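Local coordinates for protein arginine decarboxylase (Campylobacter jejuni subsp. jejuni, PDB 3NZP) that probably catalyses the pyridoxal 5'-phosphate-dependent decarboxylation of arginine to agmatine, a step in polyamine and spermidine biosynthesis, at residues 344-352 / 400-411; 179-187 / 203-214. All coordinates share one frame; numbering follows the deposited sequence.

In the fold
Along the chain, contact 2 comes first and contact 1 follows; the two are in series and neither encloses the other. Contact 2 joins strand 179-183 of the closed eight-stranded parallel barrel, with the residues just after it, to the start of helix 208-220. It closes a loop of which nearly all, residues 189-202, is not modelled, and it lies near the bound pyridoxal-5'-phosphate. Contact 1 closes the longer, helical excursion between 344-352 and helix 399-420, which includes helices 357-368 and 374-392. The centres of contact 1 and contact 2 are about 70 Å apart, on opposite sides of the chain's centre. Both meet the second subunit: Ser208 of one subunit bonds Glu406 of the other.

Contact 1 of 2, residues 344-352 / 400-411; sequences YAENKLILK and QDRSNAEILTHL
Lys352 and Asp401 form the salt bridge of this contact, with NZ 3.0 Å from OD1 on its syn side. Asp398, just before the helix, gives the same lysine a second carboxylate. Next comes the side-chain amide of Asn404. Its CG lies anti to the carbonyl carbon (chi1 -71°), which brings the amide up to Ile350. OD1 accepts from Ile350 N at 2.9 Å, in the carbonyl plane, though the N-H is bent to 130°. ND2 returns a weak bond to Ile350 O. One amide thus meets both the N-H and the C=O of Ile350, the centre of an inverse gamma turn.

At the other end, the rings of Tyr344 and His410 stack face to face, centroids 4.0 Å apart and planes at 30°. His410 CD2 and CG lie over the CD2 side of the tyrosine ring. His410 ND1 bonds Glu406 O of the preceding helical turn, which limits rotation of the imidazole. Ile407 CG1 meets the tyrosine at its edge, 3.8 Å from CD1. Between these ends, Leu349 CD2 packs on Ile407 CB and Leu408 CG.

Polar bonds therefore hold the Ile350-Lys352 end, and ring stacking with aliphatic contact holds Tyr344-Leu349, so the loop follows one face of helix 399-420 in the helical bundle.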
loop_
_atom_site.group_PDB
_atom_site.type_symbol
_atom_site.label_atom_id
_atom_site.label_comp_id
_atom_site.label_asym_id
_atom_site.label_seq_id
_atom_site.Cartn_x
_atom_site.Cartn_y
_atom_site.Cartn_z
ATOM N N TYR B 344 8.144 -32.823 -14.308
ATOM C CA TYR B 344 7.624 -34.132 -13.932
ATOM C C TYR B 344 7.803 -35.149 -15.043
ATOM O O TYR B 344 6.869 -35.467 -15.776
ATOM C CB TYR B 344 6.146 -34.027 -13.548
ATOM C CG TYR B 344 5.928 -33.560 -12.125
ATOM C CD1 TYR B 344 6.294 -34.366 -11.046
ATOM C CD2 TYR B 344 5.382 -32.303 -11.854
ATOM C CE1 TYR B 344 6.121 -33.935 -9.730
ATOM C CE2 TYR B 344 5.205 -31.860 -10.539
ATOM C CZ TYR B 344 5.576 -32.683 -9.484
ATOM O OH TYR B 344 5.405 -32.262 -8.186
ATOM N N ALA B 345 9.025 -35.652 -15.156
ATOM C CA ALA B 345 9.363 -36.641 -16.166
ATOM C C ALA B 345 9.187 -38.029 -15.582
ATOM O O ALA B 345 9.419 -38.257 -14.396
ATOM C CB ALA B 345 10.806 -36.448 -16.624
ATOM N N GLU B 346 8.789 -38.961 -16.431
ATOM C CA GLU B 346 8.571 -40.320 -15.990
ATOM C C GLU B 346 9.804 -40.954 -15.340
ATOM O O GLU B 346 9.668 -41.818 -14.473
ATOM C CB GLU B 346 8.107 -41.175 -17.171
ATOM C CG GLU B 346 7.482 -42.496 -16.748
ATOM C CD GLU B 346 7.048 -43.352 -17.919
ATOM O OE1 GLU B 346 6.377 -42.828 -18.835
ATOM O OE2 GLU B 346 7.373 -44.559 -17.912
ATOM N N ASN B 347 11.001 -40.523 -15.742
ATOM C CA ASN B 347 12.243 -41.092 -15.201
ATOM C C ASN B 347 12.476 -40.737 -13.745
ATOM O O ASN B 347 13.228 -41.418 -13.039
ATOM C CB ASN B 347 13.457 -40.632 -16.011
ATOM C CG ASN B 347 13.935 -39.243 -15.617
ATOM O OD1 ASN B 347 13.213 -38.258 -15.772
ATOM N ND2 ASN B 347 15.162 -39.163 -15.095
ATOM N N LYS B 348 11.831 -39.656 -13.313
ATOM C CA LYS B 348 11.932 -39.165 -11.946
ATOM C C LYS B 348 11.341 -40.152 -10.944
ATOM O O LYS B 348 11.452 -39.967 -9.729
ATOM C CB LYS B 348 11.216 -37.824 -11.840
ATOM C CG LYS B 348 11.929 -36.695 -12.540
ATOM C CD LYS B 348 13.178 -36.285 -11.773
ATOM C CE LYS B 348 13.794 -35.068 -12.406
ATOM N NZ LYS B 348 12.744 -34.029 -12.614
ATOM N N LEU B 349 10.719 -41.206 -11.464
ATOM C CA LEU B 349 10.099 -42.216 -10.623
ATOM C C LEU B 349 11.105 -43.115 -9.921
ATOM O O LEU B 349 11.857 -43.841 -10.561
ATOM C CB LEU B 349 9.127 -43.066 -11.448
ATOM C CG LEU B 349 7.853 -42.369 -11.930
ATOM C CD1 LEU B 349 7.073 -43.308 -12.835
ATOM C CD2 LEU B 349 7.006 -41.951 -10.729
ATOM N N ILE B 350 11.110 -43.051 -8.595
ATOM C CA ILE B 350 12.000 -43.868 -7.781
ATOM C C ILE B 350 11.452 -45.295 -7.807
ATOM O O ILE B 350 10.658 -45.677 -6.943
ATOM C CB ILE B 350 12.022 -43.406 -6.289
ATOM C CG1 ILE B 350 12.118 -41.871 -6.169
ATOM C CG2 ILE B 350 13.163 -44.098 -5.566
ATOM C CD1 ILE B 350 13.375 -41.251 -6.743
ATOM N N LEU B 351 11.868 -46.073 -8.802
ATOM C CA LEU B 351 11.431 -47.463 -8.952
ATOM C C LEU B 351 11.624 -48.221 -7.644
ATOM O O LEU B 351 12.708 -48.741 -7.359
ATOM C CB LEU B 351 12.228 -48.147 -10.077
ATOM C CG LEU B 351 12.292 -47.398 -11.419
ATOM C CD1 LEU B 351 13.587 -46.574 -11.500
ATOM C CD2 LEU B 351 12.224 -48.392 -12.568
ATOM N N LYS B 352 10.565 -48.274 -6.843
ATOM C CA LYS B 352 10.611 -48.963 -5.555
ATOM C C LYS B 352 10.478 -50.458 -5.818
ATOM O O LYS B 352 10.054 -50.870 -6.900
ATOM C CB LYS B 352 9.452 -48.484 -4.662
ATOM C CG LYS B 352 9.673 -48.601 -3.151
ATOM C CD LYS B 352 10.074 -47.248 -2.558
ATOM C CE LYS B 352 10.070 -47.262 -1.037
ATOM N NZ LYS B 352 8.732 -47.597 -0.474
ATOM N N GLN B 400 9.881 -40.973 -0.712
ATOM C CA GLN B 400 10.010 -41.445 -2.090
ATOM C C GLN B 400 8.602 -41.726 -2.591
ATOM O O GLN B 400 8.255 -41.388 -3.729
ATOM C CB GLN B 400 10.836 -42.730 -2.181
ATOM C CG GLN B 400 12.211 -42.698 -1.534
ATOM C CD GLN B 400 12.280 -43.566 -0.278
ATOM O OE1 GLN B 400 11.999 -43.101 0.837
ATOM N NE2 GLN B 400 12.641 -44.840 -0.459
ATOM N N ASP B 401 7.797 -42.345 -1.729
ATOM C CA ASP B 401 6.417 -42.678 -2.064
ATOM C C ASP B 401 5.626 -41.428 -2.434
ATOM O O ASP B 401 4.965 -41.371 -3.480
ATOM C CB ASP B 401 5.723 -43.382 -0.886
ATOM C CG ASP B 401 6.340 -44.733 -0.554
ATOM O OD1 ASP B 401 6.852 -45.419 -1.474
ATOM O OD2 ASP B 401 6.299 -45.113 0.633
ATOM N N ARG B 402 5.693 -40.431 -1.558
ATOM C CA ARG B 402 5.007 -39.179 -1.792
ATOM C C ARG B 402 5.442 -38.641 -3.145
ATOM O O ARG B 402 4.615 -38.180 -3.938
ATOM C CB ARG B 402 5.353 -38.195 -0.685
ATOM C CG ARG B 402 4.779 -36.824 -0.886
ATOM C CD ARG B 402 4.938 -35.991 0.363
ATOM N NE ARG B 402 4.575 -34.598 0.138
ATOM C CZ ARG B 402 4.696 -33.650 1.059
ATOM N NH1 ARG B 402 5.169 -33.948 2.261
ATOM N NH2 ARG B 402 4.344 -32.406 0.786
ATOM N N SER B 403 6.748 -38.714 -3.412
ATOM C CA SER B 403 7.308 -38.232 -4.680
ATOM C C SER B 403 6.686 -38.997 -5.816
ATOM O O SER B 403 6.146 -38.411 -6.752
ATOM C CB SER B 403 8.830 -38.422 -4.723
ATOM O OG SER B 403 9.365 -37.977 -5.967
ATOM N N ASN B 404 6.763 -40.316 -5.736
ATOM C CA ASN B 404 6.201 -41.134 -6.794
ATOM C C ASN B 404 4.764 -40.774 -7.084
ATOM O O ASN B 404 4.381 -40.578 -8.245
ATOM C CB ASN B 404 6.284 -42.599 -6.415
ATOM C CG ASN B 404 7.686 -43.099 -6.441
ATOM O OD1 ASN B 404 8.459 -42.742 -7.342
ATOM N ND2 ASN B 404 8.040 -43.933 -5.462
ATOM N N ALA B 405 3.979 -40.692 -6.012
ATOM C CA ALA B 405 2.565 -40.369 -6.099
ATOM C C ALA B 405 2.337 -39.081 -6.874
ATOM O O ALA B 405 1.588 -39.056 -7.853
ATOM C CB ALA B 405 1.990 -40.254 -4.704
ATOM N N GLU B 406 3.003 -38.017 -6.434
ATOM C CA GLU B 406 2.888 -36.706 -7.067
ATOM C C GLU B 406 3.249 -36.734 -8.549
ATOM O O GLU B 406 2.525 -36.178 -9.390
ATOM C CB GLU B 406 3.768 -35.710 -6.326
ATOM C CG GLU B 406 3.319 -35.448 -4.900
ATOM C CD GLU B 406 4.318 -34.620 -4.127
ATOM O OE1 GLU B 406 4.037 -34.253 -2.966
ATOM O OE2 GLU B 406 5.400 -34.339 -4.691
ATOM N N ILE B 407 4.364 -37.386 -8.873
ATOM C CA ILE B 407 4.817 -37.484 -10.265
ATOM C C ILE B 407 3.776 -38.224 -11.120
ATOM O O ILE B 407 3.348 -37.747 -12.183
ATOM C CB ILE B 407 6.153 -38.251 -10.364
ATOM C CG1 ILE B 407 7.187 -37.671 -9.415
ATOM C CG2 ILE B 407 6.718 -38.126 -11.747
ATOM C CD1 ILE B 407 8.417 -38.535 -9.312
ATOM N N LEU B 408 3.379 -39.401 -10.642
ATOM C CA LEU B 408 2.396 -40.230 -11.339
ATOM C C LEU B 408 1.119 -39.432 -11.556
ATOM O O LEU B 408 0.601 -39.353 -12.669
ATOM C CB LEU B 408 2.104 -41.498 -10.515
ATOM C CG LEU B 408 3.168 -42.594 -10.579
ATOM C CD1 LEU B 408 3.068 -43.539 -9.391
ATOM C CD2 LEU B 408 2.991 -43.334 -11.882
ATOM N N THR B 409 0.630 -38.832 -10.477
ATOM C CA THR B 409 -0.579 -38.040 -10.533
ATOM C C THR B 409 -0.467 -37.004 -11.630
ATOM O O THR B 409 -1.384 -36.847 -12.437
ATOM C CB THR B 409 -0.818 -37.354 -9.207
ATOM O OG1 THR B 409 -0.914 -38.350 -8.180
ATOM C CG2 THR B 409 -2.088 -36.543 -9.252
ATOM N N HIS B 410 0.661 -36.300 -11.674
ATOM C CA HIS B 410 0.857 -35.298 -12.713
ATOM C C HIS B 410 0.880 -35.933 -14.088
ATOM O O HIS B 410 0.220 -35.452 -15.008
ATOM C CB HIS B 410 2.141 -34.516 -12.483
ATOM C CG HIS B 410 1.966 -33.355 -11.561
ATOM N ND1 HIS B 410 1.591 -33.500 -10.243
ATOM C CD2 HIS B 410 2.063 -32.023 -11.784
ATOM C CE1 HIS B 410 1.459 -32.305 -9.695
ATOM N NE2 HIS B 410 1.739 -31.393 -10.609
ATOM N N LEU B 411 1.634 -37.017 -14.234
ATOM C CA LEU B 411 1.690 -37.693 -15.521
ATOM C C LEU B 411 0.282 -38.106 -15.959
ATOM O O LEU B 411 -0.108 -37.897 -17.108
ATOM C CB LEU B 411 2.591 -38.928 -15.442
ATOM C CG LEU B 411 4.101 -38.679 -15.355
ATOM C CD1 LEU B 411 4.856 -40.004 -15.175
ATOM C CD2 LEU B 411 4.549 -37.971 -16.620
#

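Contact 2 of 2, residues 179-187 / 203-214; sequences NIGLRVRLH and KFGLTSTELIEA
Backbone bonds make a single beta bridge between Val184 and Leu206. Leu206 N bonds Arg183 O at 2.8 Å, and Arg185 N bonds Leu206 O at 3.1 Å. Gly205 CA lies against Arg183 O.

Two arginines carry the polar side-chain contacts across the bridge. Arg185 bends at chi2 and chi3 (82° and 67°), which curls its guanidinium back onto the loop; NE and NH1 both give weak bonds to Gly205 O. Lys203 O lies over one guanidinium face and Thr207 CG2 over the other. The extended Arg183 crosses Phe204 obliquely, its NH2 end at CB, planes 25° apart, with Phe204 O over one guanidinium face. NH2 is salt-bridged to Glu158. The Arg183 side chain reaches the cofactor site, about 4 Å from that of His233, which binds pyridoxal 5'-phosphate, and about 6 Å from the cofactor.

Thr207 and Glu210 form a capping box: Glu210 N bonds Thr207 OG1, and Thr207 N bonds Glu210 OE2.

Beside the bridge, Leu182 CD1 touches Ala214 CB at 4.0 Å and Leu211 CD2, while Val184 CG1 meets Leu211 CD1.

Strand 179-183 runs between barrel strands 152-157 and 227-231. Helix 208-220 packs on its outer side, with Ile254 of helix 242-260 touching both Val184 and Leu211.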
loop_
_atom_site.group_PDB
_atom_site.type_symbol
_atom_site.label_atom_id
_atom_site.label_comp_id
_atom_site.label_asym_id
_atom_site.label_seq_id
_atom_site.Cartn_x
_atom_site.Cartn_y
_atom_site.Cartn_z
ATOM N N ASN B 179 -9.760 33.045 -4.932
ATOM C CA ASN B 179 -11.138 32.778 -5.277
ATOM C C ASN B 179 -11.634 31.728 -4.323
ATOM O O ASN B 179 -10.892 30.829 -3.935
ATOM C CB ASN B 179 -11.235 32.255 -6.694
ATOM C CG ASN B 179 -11.275 33.357 -7.693
ATOM O OD1 ASN B 179 -11.068 33.132 -8.895
ATOM N ND2 ASN B 179 -11.555 34.575 -7.213
ATOM N N ILE B 180 -12.897 31.835 -3.947
ATOM C CA ILE B 180 -13.475 30.884 -3.025
ATOM C C ILE B 180 -14.323 29.840 -3.746
ATOM O O ILE B 180 -15.120 30.172 -4.617
ATOM C CB ILE B 180 -14.326 31.620 -1.992
ATOM C CG1 ILE B 180 -13.425 32.514 -1.130
ATOM C CG2 ILE B 180 -15.099 30.620 -1.162
ATOM C CD1 ILE B 180 -14.165 33.364 -0.112
ATOM N N GLY B 181 -14.131 28.571 -3.402
ATOM C CA GLY B 181 -14.916 27.517 -4.024
ATOM C C GLY B 181 -15.693 26.779 -2.951
ATOM O O GLY B 181 -15.208 26.649 -1.825
ATOM N N LEU B 182 -16.897 26.303 -3.262
ATOM C CA LEU B 182 -17.673 25.571 -2.254
ATOM C C LEU B 182 -17.898 24.125 -2.676
ATOM O O LEU B 182 -18.458 23.869 -3.738
ATOM C CB LEU B 182 -19.032 26.246 -2.007
ATOM C CG LEU B 182 -19.022 27.671 -1.449
ATOM C CD1 LEU B 182 -20.443 28.098 -1.151
ATOM C CD2 LEU B 182 -18.186 27.729 -0.182
ATOM N N ARG B 183 -17.448 23.183 -1.856
ATOM C CA ARG B 183 -17.620 21.772 -2.171
ATOM C C ARG B 183 -19.017 21.355 -1.737
ATOM O O ARG B 183 -19.339 21.369 -0.549
ATOM C CB ARG B 183 -16.586 20.918 -1.432
ATOM C CG ARG B 183 -16.641 19.458 -1.803
ATOM C CD ARG B 183 -15.687 18.637 -0.984
ATOM N NE ARG B 183 -15.699 17.239 -1.402
ATOM C CZ ARG B 183 -15.091 16.247 -0.754
ATOM N NH1 ARG B 183 -15.173 15.009 -1.231
ATOM N NH2 ARG B 183 -14.406 16.480 0.365
ATOM N N VAL B 184 -19.850 20.974 -2.693
ATOM C CA VAL B 184 -21.202 20.586 -2.349
ATOM C C VAL B 184 -21.333 19.121 -1.947
ATOM O O VAL B 184 -20.684 18.250 -2.512
ATOM C CB VAL B 184 -22.157 20.881 -3.511
ATOM C CG1 VAL B 184 -22.103 22.375 -3.844
ATOM C CG2 VAL B 184 -21.783 20.047 -4.714
ATOM N N ARG B 185 -22.172 18.868 -0.950
ATOM C CA ARG B 185 -22.430 17.523 -0.468
ATOM C C ARG B 185 -23.528 16.981 -1.380
ATOM O O ARG B 185 -24.624 17.528 -1.400
ATOM C CB ARG B 185 -22.930 17.595 0.973
ATOM C CG ARG B 185 -23.285 16.272 1.610
ATOM C CD ARG B 185 -22.044 15.572 2.127
ATOM N NE ARG B 185 -21.421 16.273 3.256
ATOM C CZ ARG B 185 -21.914 16.303 4.492
ATOM N NH1 ARG B 185 -21.269 16.968 5.447
ATOM N NH2 ARG B 185 -23.050 15.669 4.771
ATOM N N LEU B 186 -23.246 15.934 -2.154
ATOM C CA LEU B 186 -24.259 15.361 -3.051
ATOM C C LEU B 186 -25.096 14.284 -2.372
ATOM O O LEU B 186 -24.570 13.436 -1.660
ATOM C CB LEU B 186 -23.607 14.757 -4.302
ATOM C CG LEU B 186 -22.905 15.702 -5.278
ATOM C CD1 LEU B 186 -22.426 14.916 -6.472
ATOM C CD2 LEU B 186 -23.844 16.805 -5.727
ATOM N N HIS B 187 -26.405 14.313 -2.592
ATOM C CA HIS B 187 -27.273 13.307 -1.999
ATOM C C HIS B 187 -27.448 12.126 -2.939
ATOM O O HIS B 187 -28.239 11.227 -2.661
ATOM C CB HIS B 187 -28.643 13.898 -1.649
ATOM C CG HIS B 187 -28.791 14.265 -0.201
ATOM N ND1 HIS B 187 -30.004 14.601 0.362
ATOM C CD2 HIS B 187 -27.881 14.340 0.800
ATOM C CE1 HIS B 187 -29.836 14.865 1.646
ATOM N NE2 HIS B 187 -28.556 14.713 1.938
ATOM N N LYS B 203 -18.406 11.607 1.676
ATOM C CA LYS B 203 -19.389 12.092 2.640
ATOM C C LYS B 203 -19.014 13.465 3.224
ATOM O O LYS B 203 -19.458 13.833 4.313
ATOM C CB LYS B 203 -19.554 11.065 3.765
ATOM C CG LYS B 203 -18.243 10.686 4.447
ATOM C CD LYS B 203 -18.417 9.514 5.412
ATOM C CE LYS B 203 -18.798 8.232 4.686
ATOM N NZ LYS B 203 -18.988 7.099 5.633
ATOM N N PHE B 204 -18.207 14.219 2.480
ATOM C CA PHE B 204 -17.756 15.555 2.885
ATOM C C PHE B 204 -18.385 16.608 1.983
ATOM O O PHE B 204 -18.874 16.288 0.903
ATOM C CB PHE B 204 -16.245 15.639 2.766
ATOM C CG PHE B 204 -15.532 14.594 3.543
ATOM C CD1 PHE B 204 -15.287 14.775 4.892
ATOM C CD2 PHE B 204 -15.113 13.416 2.927
ATOM C CE1 PHE B 204 -14.631 13.806 5.626
ATOM C CE2 PHE B 204 -14.454 12.432 3.655
ATOM C CZ PHE B 204 -14.212 12.627 5.007
ATOM N N GLY B 205 -18.352 17.863 2.413
ATOM C CA GLY B 205 -18.948 18.923 1.623
ATOM C C GLY B 205 -19.968 19.673 2.457
ATOM O O GLY B 205 -20.243 19.298 3.596
ATOM N N LEU B 206 -20.534 20.735 1.897
ATOM C CA LEU B 206 -21.507 21.526 2.624
ATOM C C LEU B 206 -22.928 21.075 2.321
ATOM O O LEU B 206 -23.266 20.822 1.173
ATOM C CB LEU B 206 -21.347 22.999 2.265
ATOM C CG LEU B 206 -19.987 23.631 2.509
ATOM C CD1 LEU B 206 -20.032 25.071 2.035
ATOM C CD2 LEU B 206 -19.627 23.575 3.978
ATOM N N THR B 207 -23.755 20.978 3.355
ATOM C CA THR B 207 -25.140 20.573 3.168
ATOM C C THR B 207 -25.902 21.730 2.533
ATOM O O THR B 207 -25.381 22.837 2.431
ATOM C CB THR B 207 -25.801 20.229 4.498
ATOM O OG1 THR B 207 -26.080 21.436 5.223
ATOM C CG2 THR B 207 -24.875 19.361 5.319
ATOM N N SER B 208 -27.139 21.481 2.114
ATOM C CA SER B 208 -27.931 22.526 1.479
ATOM C C SER B 208 -28.119 23.703 2.427
ATOM O O SER B 208 -27.989 24.859 2.034
ATOM C CB SER B 208 -29.294 21.979 1.029
ATOM O OG SER B 208 -30.015 21.402 2.106
ATOM N N THR B 209 -28.410 23.408 3.682
ATOM C CA THR B 209 -28.606 24.465 4.646
ATOM C C THR B 209 -27.271 25.178 4.909
ATOM O O THR B 209 -27.228 26.406 5.030
ATOM C CB THR B 209 -29.257 23.897 5.948
ATOM O OG1 THR B 209 -28.467 24.261 7.086
ATOM C CG2 THR B 209 -29.406 22.365 5.853
ATOM N N GLU B 210 -26.175 24.421 4.961
ATOM C CA GLU B 210 -24.852 25.024 5.182
ATOM C C GLU B 210 -24.445 25.906 4.005
ATOM O O GLU B 210 -23.829 26.954 4.193
ATOM C CB GLU B 210 -23.790 23.951 5.393
ATOM C CG GLU B 210 -23.835 23.330 6.758
ATOM C CD GLU B 210 -22.918 22.135 6.879
ATOM O OE1 GLU B 210 -22.847 21.558 7.987
ATOM O OE2 GLU B 210 -22.271 21.769 5.867
ATOM N N LEU B 211 -24.784 25.477 2.791
ATOM C CA LEU B 211 -24.464 26.247 1.597
ATOM C C LEU B 211 -25.123 27.610 1.657
ATOM O O LEU B 211 -24.532 28.606 1.253
ATOM C CB LEU B 211 -24.933 25.527 0.342
ATOM C CG LEU B 211 -24.119 24.335 -0.125
ATOM C CD1 LEU B 211 -24.863 23.659 -1.250
ATOM C CD2 LEU B 211 -22.741 24.783 -0.595
ATOM N N ILE B 212 -26.354 27.662 2.145
ATOM C CA ILE B 212 -27.034 28.940 2.245
ATOM C C ILE B 212 -26.267 29.815 3.245
ATOM O O ILE B 212 -25.907 30.944 2.930
ATOM C CB ILE B 212 -28.505 28.767 2.700
ATOM C CG1 ILE B 212 -29.275 27.943 1.664
ATOM C CG2 ILE B 212 -29.171 30.121 2.830
ATOM C CD1 ILE B 212 -30.699 27.656 2.067
ATOM N N GLU B 213 -25.992 29.292 4.435
ATOM C CA GLU B 213 -25.251 30.063 5.421
ATOM C C GLU B 213 -23.964 30.563 4.792
ATOM O O GLU B 213 -23.586 31.727 4.950
ATOM C CB GLU B 213 -24.922 29.196 6.631
ATOM C CG GLU B 213 -26.146 28.641 7.306
ATOM C CD GLU B 213 -25.816 27.790 8.507
ATOM O OE1 GLU B 213 -25.229 28.321 9.478
ATOM O OE2 GLU B 213 -26.150 26.586 8.477
ATOM N N ALA B 214 -23.293 29.667 4.073
ATOM C CA ALA B 214 -22.041 30.001 3.411
ATOM C C ALA B 214 -22.218 31.253 2.555
ATOM O O ALA B 214 -21.395 32.164 2.607
ATOM C CB ALA B 214 -21.582 28.842 2.559
#